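Local coordinates for protein haemagglutinin I (Physarum polycephalum, PDB 3A5P) that is a lectin that probably agglutinates red blood cells by binding surface carbohydrates through a small domain of the legume lectin fold, at residues A[2-6]-A[41-45]. Sequence-based numbering, arbitrary orientation.
Sequences VWSVQ and TFSEI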
ATOM      1  N   VAL A   2      -2.627 -13.255 -16.884  1.00 19.13           N
ATOM      2  CA  VAL A   2      -1.679 -12.375 -16.121  1.00 18.37           C
ATOM      3  C   VAL A   2      -1.800 -10.936 -16.615  1.00 18.84           C
ATOM      4  O   VAL A   2      -2.298 -10.677 -17.719  1.00 19.07           O
ATOM      5  CB  VAL A   2      -0.203 -12.860 -16.173  1.00 18.99           C
ATOM      6  CG1 VAL A   2      -0.019 -14.204 -15.395  1.00 18.84           C
ATOM      7  CG2 VAL A   2       0.306 -12.976 -17.625  1.00 19.07           C
ATOM      8  N   TRP A   3      -1.370  -9.995 -15.775  1.00 18.81           N
ATOM      9  CA  TRP A   3      -1.625  -8.578 -16.036  1.00 18.26           C
ATOM     10  C   TRP A   3      -0.536  -7.722 -15.423  1.00 18.04           C
ATOM     11  O   TRP A   3       0.141  -8.124 -14.448  1.00 17.14           O
ATOM     12  CB  TRP A   3      -3.008  -8.154 -15.512  1.00 18.11           C
ATOM     13  CG  TRP A   3      -3.235  -8.637 -14.096  1.00 18.15           C
ATOM     14  CD1 TRP A   3      -3.692  -9.873 -13.716  1.00 18.55           C
ATOM     15  CD2 TRP A   3      -2.962  -7.923 -12.893  1.00 17.33           C
ATOM     16  NE1 TRP A   3      -3.721  -9.966 -12.353  1.00 18.69           N
ATOM     17  CE2 TRP A   3      -3.309  -8.775 -11.818  1.00 17.77           C
ATOM     18  CE3 TRP A   3      -2.477  -6.630 -12.609  1.00 16.32           C
ATOM     19  CZ2 TRP A   3      -3.155  -8.402 -10.483  1.00 18.57           C
ATOM     20  CZ3 TRP A   3      -2.345  -6.252 -11.280  1.00 17.14           C
ATOM     21  CH2 TRP A   3      -2.681  -7.144 -10.228  1.00 17.38           C
ATOM     22  N   SER A   4      -0.351  -6.557 -16.040  1.00 17.43           N
ATOM     23  CA  SER A   4       0.578  -5.539 -15.564  1.00 17.66           C
ATOM     24  C   SER A   4      -0.214  -4.292 -15.174  1.00 17.61           C
ATOM     25  O   SER A   4      -1.427  -4.215 -15.431  1.00 17.36           O
ATOM     26  CB  SER A   4       1.606  -5.212 -16.648  1.00 18.14           C
ATOM     27  OG  SER A   4       0.971  -4.590 -17.756  1.00 18.11           O
ATOM     28  N   VAL A   5       0.476  -3.329 -14.549  1.00 17.60           N
ATOM     29  CA  VAL A   5      -0.119  -2.040 -14.213  1.00 17.63           C
ATOM     30  C   VAL A   5       0.766  -0.938 -14.810  1.00 18.14           C
ATOM     31  O   VAL A   5       1.997  -0.915 -14.585  1.00 18.44           O
ATOM     32  CB  VAL A   5      -0.270  -1.814 -12.678  1.00 17.47           C
ATOM     33  CG1 VAL A   5      -0.903  -0.444 -12.406  1.00 16.85           C
ATOM     34  CG2 VAL A   5      -1.124  -2.923 -12.037  1.00 17.84           C
ATOM     35  N   GLN A   6       0.140  -0.055 -15.592  1.00 17.74           N
ATOM     36  CA  GLN A   6       0.817   1.121 -16.164  1.00 18.38           C
ATOM     37  C   GLN A   6       0.350   2.365 -15.430  1.00 17.74           C
ATOM     38  O   GLN A   6      -0.820   2.494 -15.108  1.00 18.21           O
ATOM     39  CB  GLN A   6       0.468   1.272 -17.637  1.00 18.73           C
ATOM     40  CG  GLN A   6       1.221   0.301 -18.531  1.00 23.12           C
ATOM     41  CD  GLN A   6       2.655   0.736 -18.724  1.00 27.32           C
ATOM     42  OE1 GLN A   6       2.935   1.919 -19.017  1.00 30.31           O
ATOM     43  NE2 GLN A   6       3.578  -0.193 -18.540  1.00 27.88           N
ATOM     44  N   THR A  41      -4.672  -1.011  -4.228  1.00 14.82           N
ATOM     45  CA  THR A  41      -4.232  -2.397  -4.434  1.00 15.27           C
ATOM     46  C   THR A  41      -4.936  -3.018  -5.646  1.00 15.13           C
ATOM     47  O   THR A  41      -6.149  -2.878  -5.812  1.00 15.58           O
ATOM     48  CB  THR A  41      -4.480  -3.294  -3.158  1.00 15.04           C
ATOM     49  OG1 THR A  41      -3.814  -2.715  -2.032  1.00 14.91           O
ATOM     50  CG2 THR A  41      -3.968  -4.741  -3.385  1.00 14.94           C
ATOM     51  N   PHE A  42      -4.153  -3.663  -6.501  1.00 15.09           N
ATOM     52  CA  PHE A  42      -4.663  -4.423  -7.640  1.00 15.57           C
ATOM     53  C   PHE A  42      -4.373  -5.883  -7.335  1.00 15.90           C
ATOM     54  O   PHE A  42      -3.245  -6.230  -7.011  1.00 15.53           O
ATOM     55  CB  PHE A  42      -3.907  -4.037  -8.924  1.00 15.72           C
ATOM     56  CG  PHE A  42      -4.104  -2.610  -9.346  1.00 15.88           C
ATOM     57  CD1 PHE A  42      -4.937  -2.306 -10.426  1.00 17.63           C
ATOM     58  CD2 PHE A  42      -3.450  -1.571  -8.680  1.00 16.39           C
ATOM     59  CE1 PHE A  42      -5.130  -0.973 -10.825  1.00 19.11           C
ATOM     60  CE2 PHE A  42      -3.646  -0.238  -9.065  1.00 17.95           C
ATOM     61  CZ  PHE A  42      -4.474   0.058 -10.145  1.00 17.98           C
ATOM     62  N   SER A  43      -5.378  -6.740  -7.431  1.00 16.99           N
ATOM     63  CA  SER A  43      -5.166  -8.160  -7.096  1.00 17.33           C
ATOM     64  C   SER A  43      -6.268  -9.039  -7.668  1.00 19.03           C
ATOM     65  O   SER A  43      -7.275  -8.537  -8.180  1.00 19.60           O
ATOM     66  CB  SER A  43      -5.058  -8.352  -5.565  1.00 17.66           C
ATOM     67  OG  SER A  43      -6.315  -8.177  -4.918  1.00 18.16           O
ATOM     68  N   GLU A  44      -6.078 -10.345  -7.539  1.00 19.47           N
ATOM     69  CA  GLU A  44      -7.038 -11.322  -8.027  1.00 21.48           C
ATOM     70  C   GLU A  44      -8.038 -11.785  -6.954  1.00 22.54           C
ATOM     71  O   GLU A  44      -8.485 -12.934  -6.972  1.00 23.63           O
ATOM     72  CB  GLU A  44      -6.288 -12.482  -8.708  1.00 21.11           C
ATOM     73  CG  GLU A  44      -5.550 -12.000  -9.940  1.00 20.85           C
ATOM     74  CD  GLU A  44      -4.957 -13.100 -10.811  1.00 22.21           C
ATOM     75  OE1 GLU A  44      -4.919 -14.283 -10.385  1.00 23.54           O
ATOM     76  OE2 GLU A  44      -4.484 -12.760 -11.923  1.00 21.24           O
ATOM     77  N   ILE A  45      -8.430 -10.888  -6.051  1.00 23.12           N
ATOM     78  CA  ILE A  45      -9.465 -11.224  -5.049  1.00 24.67           C
ATOM     79  C   ILE A  45     -10.825 -11.381  -5.727  1.00 25.27           C
ATOM     80  O   ILE A  45     -11.302 -10.467  -6.394  1.00 25.42           O
ATOM     81  CB  ILE A  45      -9.526 -10.191  -3.902  1.00 24.48           C
ATOM     82  CG1 ILE A  45      -8.253 -10.315  -3.057  1.00 25.38           C
ATOM     83  CG2 ILE A  45     -10.781 -10.406  -3.018  1.00 24.92           C
ATOM     84  CD1 ILE A  45      -8.017  -9.148  -2.142  1.00 28.27           C
TER
HETATM   85  O   HOH W   1      -3.753 -14.248 -14.091  1.00 25.37           O
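Trp3 reaches across to Phe42 and Glu44. From CB, the first torsion tucks Trp3 CG in over the residue's own main chain, and the indole points at 41-45 with its NE1 edge turned to Glu44. On the five-membered ring, Trp3 CD1 lies near Glu44 OE2, and Trp3 NE1 donates to that oxygen at 2.9 Å; the N-H...O angle of 145° makes the bond somewhat bent. OE2 lies almost in the indole plane; the N-H reaches its anti side, somewhat out of the carboxylate plane. Farther along, Trp3 CZ2 passes the CA of Ser43, Trp3 CZ3 comes 3.6 Å from Phe42 CB, and Trp3 CH2 ends 3.4 Å from Phe42 O. Strands 3-10 and 40-43 belong to different sheets: the axes of 3-6 and 41-43 come within 9.3 Å, 161° between their directions, the face-to-face packing expected of the beta sandwich of legume lectins. Two residues on from Trp3, Val5 CG2 stands over one face of the Phe42 ring, 4.2 Å from its centroid and 19° off the normal, a CH-pi contact; Ile56 and Val58 also pack on Phe42. One water donates to Glu44 OE2 and accepts from Val2 N, giving that oxygen a second donor besides Trp3 NE1.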